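Local coordinates for nitrogenase molybdenum-iron protein beta chain (Clostridium pasteurianum, PDB 4WES), which forms, with the alpha chain, the molybdenum-iron component of nitrogenase, which reduces dinitrogen to ammonium, and binds an [8Fe-7S] cluster shared between the two chains, at residues G34-L39 and G223-D228; S93-D98 and Y216-E221. All blocks are in the same frame, centred on the assembly; numbering follows the deposited sequence.

Contact 1: G34-L39 and G223-D228; sequences GIHNCL and GTKIED
His36 and Thr224 meet through their backbones: His36 N donates to Thr224 O at 2.8 Å with an N-H...O angle of 169°. Thr224 N, in turn, donates to Gly34 O, two residues before His36, at 3.0 Å, so the two chains are joined on both sides of Ile35. Beside these two bonds, Gly223 CA makes a CA-H...O contact with Gly34 O (3.6 Å). Gly223, with positive phi (99°), has no side chain, which lets its CA come within 3.9 Å of Ile35 C.

The His36 side chain adds the second layer. A chi1 of -175° puts CG anti to the backbone N; the side chain lies beside that of Lys225, pointing the same way, and His36 CD2 comes 3.9 Å from Lys225 CE. Lys225 NZ stands over one ring face, offset toward the rim, while Asn37 OD1 lies over the opposite face. The ring's ND1 is hydrogen-bonded to Gly222 O, which helps fix its rotation. Farther along, a water donates to His36 O and accepts from Ile226 N, 2.9 Å from each.

Thr224 OG1 is held by Met200 O, and the Ile35 side chain touches Ile99 and Leu229. The Ile35-Thr224 pairing is a single isolated beta bridge, tying the type II turn that leads into parallel strand 38-43 to the loop entering helix 226-231.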
loop_
_atom_site.group_PDB
_atom_site.type_symbol
_atom_site.label_atom_id
_atom_site.label_comp_id
_atom_site.label_asym_id
_atom_site.label_seq_id
_atom_site.Cartn_x
_atom_site.Cartn_y
_atom_site.Cartn_z
ATOM N N GLY B 34 19.339 10.232 -19.433
ATOM C CA GLY B 34 19.038 11.557 -18.888
ATOM C C GLY B 34 19.578 12.704 -19.717
ATOM O O GLY B 34 19.575 13.850 -19.231
ATOM N N ILE B 35 20.041 12.416 -20.929
ATOM C CA ILE B 35 20.438 13.408 -21.933
ATOM C C ILE B 35 19.433 13.372 -23.064
ATOM O O ILE B 35 19.146 12.286 -23.585
ATOM C CB ILE B 35 21.836 13.102 -22.509
ATOM C CG1 ILE B 35 22.892 12.984 -21.412
ATOM C CG2 ILE B 35 22.191 14.130 -23.579
ATOM C CD1 ILE B 35 24.209 12.474 -21.931
ATOM N N HIS B 36 18.880 14.528 -23.455
ATOM C CA HIS B 36 17.894 14.527 -24.511
ATOM C C HIS B 36 18.515 14.087 -25.853
ATOM O O HIS B 36 19.625 14.528 -26.217
ATOM C CB HIS B 36 17.308 15.936 -24.644
ATOM C CG HIS B 36 16.192 16.046 -25.615
ATOM N ND1 HIS B 36 14.984 15.412 -25.438
ATOM C CD2 HIS B 36 16.077 16.745 -26.769
ATOM C CE1 HIS B 36 14.180 15.689 -26.449
ATOM N NE2 HIS B 36 14.821 16.505 -27.266
ATOM N N ASN B 37 17.792 13.242 -26.594
ATOM C CA ASN B 37 18.199 12.808 -27.928
ATOM C C ASN B 37 19.526 12.063 -27.902
ATOM O O ASN B 37 20.302 12.100 -28.843
ATOM C CB ASN B 37 18.206 13.965 -28.945
ATOM C CG ASN B 37 16.836 14.463 -29.258
ATOM O OD1 ASN B 37 15.830 13.911 -28.786
ATOM N ND2 ASN B 37 16.787 15.541 -30.063
ATOM N N CYS B 38 19.752 11.336 -26.811
ATOM C CA CYS B 38 20.942 10.507 -26.643
ATOM C C CYS B 38 20.625 9.031 -26.789
ATOM O O CYS B 38 19.685 8.520 -26.169
ATOM C CB CYS B 38 21.518 10.741 -25.256
ATOM S SG CYS B 38 22.955 9.766 -24.844
ATOM N N LEU B 39 21.426 8.330 -27.596
ATOM C CA LEU B 39 21.397 6.886 -27.579
ATOM C C LEU B 39 22.604 6.378 -26.761
ATOM O O LEU B 39 23.754 6.582 -27.156
ATOM C CB LEU B 39 21.438 6.282 -28.992
ATOM C CG LEU B 39 21.215 4.785 -29.071
ATOM C CD1 LEU B 39 19.851 4.402 -28.545
ATOM C CD2 LEU B 39 21.444 4.291 -30.479
ATOM N N GLY B 223 15.016 14.689 -20.734
ATOM C CA GLY B 223 16.470 14.630 -20.811
ATOM C C GLY B 223 17.030 16.042 -20.881
ATOM O O GLY B 223 16.430 16.952 -21.470
ATOM N N THR B 224 18.190 16.239 -20.284
ATOM C CA THR B 224 18.829 17.558 -20.367
ATOM C C THR B 224 19.380 17.777 -21.764
ATOM O O THR B 224 19.971 16.884 -22.351
ATOM C CB THR B 224 19.935 17.654 -19.331
ATOM O OG1 THR B 224 19.343 17.285 -18.079
ATOM C CG2 THR B 224 20.515 19.073 -19.243
ATOM N N LYS B 225 19.143 18.964 -22.330
ATOM C CA LYS B 225 19.588 19.264 -23.667
ATOM C C LYS B 225 21.084 19.478 -23.718
ATOM O O LYS B 225 21.685 20.051 -22.796
ATOM C CB LYS B 225 18.859 20.515 -24.204
ATOM C CG LYS B 225 17.362 20.247 -24.353
ATOM C CD LYS B 225 16.691 21.140 -25.356
ATOM C CE LYS B 225 15.444 20.487 -25.927
ATOM N NZ LYS B 225 14.530 20.021 -24.856
ATOM N N ILE B 226 21.677 19.049 -24.832
ATOM C CA ILE B 226 23.111 19.226 -25.061
ATOM C C ILE B 226 23.571 20.665 -24.829
ATOM O O ILE B 226 24.599 20.890 -24.202
ATOM C CB ILE B 226 23.457 18.763 -26.489
ATOM C CG1 ILE B 226 23.359 17.240 -26.615
ATOM C CG2 ILE B 226 24.850 19.234 -26.920
ATOM C CD1 ILE B 226 23.201 16.757 -28.031
ATOM N N GLU B 227 22.805 21.637 -25.291
ATOM C CA GLU B 227 23.245 23.021 -25.137
ATOM C C GLU B 227 23.304 23.412 -23.672
ATOM O O GLU B 227 24.149 24.203 -23.266
ATOM C CB GLU B 227 22.344 23.966 -25.923
ATOM C CG GLU B 227 20.852 23.707 -25.696
ATOM C CD GLU B 227 20.165 22.768 -26.719
ATOM O OE1 GLU B 227 20.643 21.597 -27.031
ATOM O OE2 GLU B 227 19.078 23.240 -27.184
ATOM N N ASP B 228 22.404 22.858 -22.866
ATOM C CA ASP B 228 22.450 23.122 -21.441
ATOM C C ASP B 228 23.566 22.384 -20.727
ATOM O O ASP B 228 24.144 22.900 -19.760
ATOM C CB ASP B 228 21.081 22.863 -20.817
ATOM C CG ASP B 228 20.034 23.844 -21.344
ATOM O OD1 ASP B 228 18.928 23.377 -21.699
ATOM O OD2 ASP B 228 20.348 25.087 -21.402
HETATM O O HOH W 1 19.960 17.357 -26.429
#

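Contact 2: S93-D98 and Y216-E221; sequences SLYNPD and YKMYPE
Tyr219 reaches Tyr95 with the tip of its side chain: OH donates to Tyr95 O at 2.8 Å. The acceptor lies at the edge of the Tyr219 ring, near its plane, whereas relative to the Tyr95 carbonyl the phenol oxygen stands well above the plane, 60° out of it. Pro97 crosses the same phenol obliquely. Its CB comes 3.3 Å from Tyr219 OH and 3.7 Å from Tyr219 CZ, while Pro97 N, which has no hydrogen to give, is merely close to that oxygen. The hydroxyl is therefore held by one polar bond and bordered by the proline ring.

Met218 runs at about a right angle to the Tyr95 side chain. Its CG is anti to the backbone N (chi1 -174°), and the chain is extended beyond that carbon; Met218 SD and CE meet the CB, CG and CD1 end of Tyr95. Met218 CE touches Tyr95 CB at 3.7 Å. Met218 SD lies 4.9 Å from the Tyr95 ring centroid, 53° off the ring normal, an oblique Met-aromatic contact.

The carbonyl that Tyr219 grips lies where helix 81-95 gives way to Asn96, which has positive phi, and Pro97 leads toward strand 99-104. This is the helix-to-strand connection of an alpha/beta domain with a parallel sheet, met here by the long loop between strand 198-200 and helix 226-231.

Within that loop, Met218 CG stands 4.0 Å above the Tyr219 ring plane, over its centre. Leu94 CB does likewise for Tyr95, 3.6 Å above its ring plane. Tyr95 OH leaves the contact for the alpha chain, where Ile47 O and His447 N bind it; Ile48 of that chain packs on both Tyr95 and Met218.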
loop_
_atom_site.group_PDB
_atom_site.type_symbol
_atom_site.label_atom_id
_atom_site.label_comp_id
_atom_site.label_asym_id
_atom_site.label_seq_id
_atom_site.Cartn_x
_atom_site.Cartn_y
_atom_site.Cartn_z
ATOM N N SER B 93 22.870 6.613 -39.148
ATOM C CA SER B 93 22.035 6.422 -40.352
ATOM C C SER B 93 20.642 5.918 -40.026
ATOM O O SER B 93 19.657 6.435 -40.566
ATOM C CB SER B 93 22.729 5.471 -41.341
ATOM O OG SER B 93 22.903 4.136 -40.808
ATOM N N LEU B 94 20.520 4.916 -39.151
ATOM C CA LEU B 94 19.227 4.323 -38.868
ATOM C C LEU B 94 18.460 5.065 -37.822
ATOM O O LEU B 94 17.227 5.097 -37.897
ATOM C CB LEU B 94 19.369 2.874 -38.414
ATOM C CG LEU B 94 19.794 1.851 -39.434
ATOM C CD1 LEU B 94 19.931 0.481 -38.767
ATOM C CD2 LEU B 94 18.792 1.772 -40.579
ATOM N N TYR B 95 19.148 5.548 -36.779
ATOM C CA TYR B 95 18.479 6.010 -35.580
ATOM C C TYR B 95 18.690 7.475 -35.248
ATOM O O TYR B 95 17.990 8.008 -34.390
ATOM C CB TYR B 95 18.879 5.102 -34.405
ATOM C CG TYR B 95 18.572 3.628 -34.679
ATOM C CD1 TYR B 95 17.291 3.228 -35.033
ATOM C CD2 TYR B 95 19.576 2.678 -34.662
ATOM C CE1 TYR B 95 17.005 1.905 -35.331
ATOM C CE2 TYR B 95 19.291 1.336 -34.930
ATOM C CZ TYR B 95 18.008 0.977 -35.291
ATOM O OH TYR B 95 17.711 -0.344 -35.569
ATOM N N ASN B 96 19.664 8.115 -35.894
ATOM C CA ASN B 96 19.817 9.563 -35.817
ATOM C C ASN B 96 19.690 10.207 -34.425
ATOM O O ASN B 96 18.972 11.182 -34.259
ATOM C CB ASN B 96 18.819 10.236 -36.770
ATOM C CG ASN B 96 19.149 11.682 -37.016
ATOM O OD1 ASN B 96 20.318 12.077 -37.041
ATOM N ND2 ASN B 96 18.122 12.472 -37.217
ATOM N N PRO B 97 20.422 9.698 -33.398
ATOM C CA PRO B 97 20.500 10.455 -32.161
ATOM C C PRO B 97 21.277 11.753 -32.413
ATOM O O PRO B 97 21.999 11.858 -33.411
ATOM C CB PRO B 97 21.286 9.515 -31.241
ATOM C CG PRO B 97 22.187 8.797 -32.181
ATOM C CD PRO B 97 21.371 8.572 -33.425
ATOM N N ASP B 98 21.182 12.700 -31.478
ATOM C CA ASP B 98 22.042 13.896 -31.529
ATOM C C ASP B 98 23.407 13.619 -30.878
ATOM O O ASP B 98 24.402 14.280 -31.189
ATOM C CB ASP B 98 21.360 15.088 -30.871
ATOM C CG ASP B 98 20.194 15.609 -31.677
ATOM O OD1 ASP B 98 20.048 15.240 -32.857
ATOM O OD2 ASP B 98 19.419 16.395 -31.109
ATOM N N TYR B 216 5.253 5.673 -30.853
ATOM C CA TYR B 216 6.511 5.440 -30.170
ATOM C C TYR B 216 7.504 6.496 -30.583
ATOM O O TYR B 216 7.679 6.734 -31.779
ATOM C CB TYR B 216 7.081 4.054 -30.501
ATOM C CG TYR B 216 8.456 3.883 -29.932
ATOM C CD1 TYR B 216 8.668 3.814 -28.570
ATOM C CD2 TYR B 216 9.567 3.843 -30.764
ATOM C CE1 TYR B 216 9.937 3.702 -28.030
ATOM C CE2 TYR B 216 10.833 3.730 -30.242
ATOM C CZ TYR B 216 11.024 3.665 -28.893
ATOM O OH TYR B 216 12.293 3.589 -28.394
ATOM N N LYS B 217 8.139 7.130 -29.603
ATOM C CA LYS B 217 9.094 8.191 -29.833
ATOM C C LYS B 217 10.428 7.670 -29.278
ATOM O O LYS B 217 10.617 7.545 -28.085
ATOM C CB LYS B 217 8.621 9.473 -29.123
ATOM C CG LYS B 217 9.353 10.739 -29.446
ATOM C CD LYS B 217 8.707 11.938 -28.754
ATOM C CE LYS B 217 9.666 13.095 -28.787
ATOM N NZ LYS B 217 9.354 13.901 -30.015
ATOM N N MET B 218 11.370 7.380 -30.169
ATOM C CA MET B 218 12.639 6.803 -29.709
ATOM C C MET B 218 13.362 7.613 -28.672
ATOM O O MET B 218 13.853 7.089 -27.686
ATOM C CB MET B 218 13.540 6.507 -30.887
ATOM C CG MET B 218 14.793 5.796 -30.519
ATOM S SD MET B 218 15.522 5.036 -32.008
ATOM C CE MET B 218 16.933 4.506 -31.262
ATOM N N TYR B 219 13.449 8.922 -28.947
ATOM C CA TYR B 219 14.038 9.893 -28.024
ATOM C C TYR B 219 12.902 10.639 -27.371
ATOM O O TYR B 219 12.289 11.520 -27.987
ATOM C CB TYR B 219 15.031 10.826 -28.748
ATOM C CG TYR B 219 16.046 10.041 -29.545
ATOM C CD1 TYR B 219 16.958 9.210 -28.907
ATOM C CD2 TYR B 219 16.033 10.043 -30.913
ATOM C CE1 TYR B 219 17.827 8.412 -29.617
ATOM C CE2 TYR B 219 16.904 9.270 -31.641
ATOM C CZ TYR B 219 17.798 8.425 -30.986
ATOM O OH TYR B 219 18.652 7.627 -31.682
ATOM N N PRO B 220 12.600 10.304 -26.113
ATOM C CA PRO B 220 11.467 10.943 -25.491
ATOM C C PRO B 220 11.682 12.449 -25.290
ATOM O O PRO B 220 12.795 12.974 -25.393
ATOM C CB PRO B 220 11.351 10.194 -24.142
ATOM C CG PRO B 220 11.972 8.853 -24.400
ATOM C CD PRO B 220 13.116 9.189 -25.295
ATOM N N GLU B 221 10.612 13.118 -24.874
ATOM C CA GLU B 221 10.646 14.544 -24.706
ATOM C C GLU B 221 11.683 15.020 -23.662
ATOM O O GLU B 221 12.238 16.132 -23.834
ATOM C CB GLU B 221 9.243 15.029 -24.295
ATOM C CG GLU B 221 8.140 14.738 -25.292
ATOM C CD GLU B 221 7.963 15.807 -26.350
ATOM O OE1 GLU B 221 6.844 15.884 -26.910
ATOM O OE2 GLU B 221 8.932 16.551 -26.622
#

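How the contacts relate
Both contacts are partly buried, away from the cluster, and both bring the 201-225 connection against the sheet containing strands 38-43 and 99-104. Contact 1 meets the turn entering the first of these strands, contact 2 the link before the second, and their centres are about 12 Å apart. They differ in chemistry: contact 1 is chiefly backbone pairing, and contact 2 depends on side chains, with a phenol capturing a carbonyl and a thioether meeting a ring beside the alpha chain. Asn37 joins them directly, its O 2.8 Å from Asp98 N in a probable hydrogen bond, and its OD1 packing on Tyr219 CB. Leu39 touches Pro97, Met218 and Tyr219.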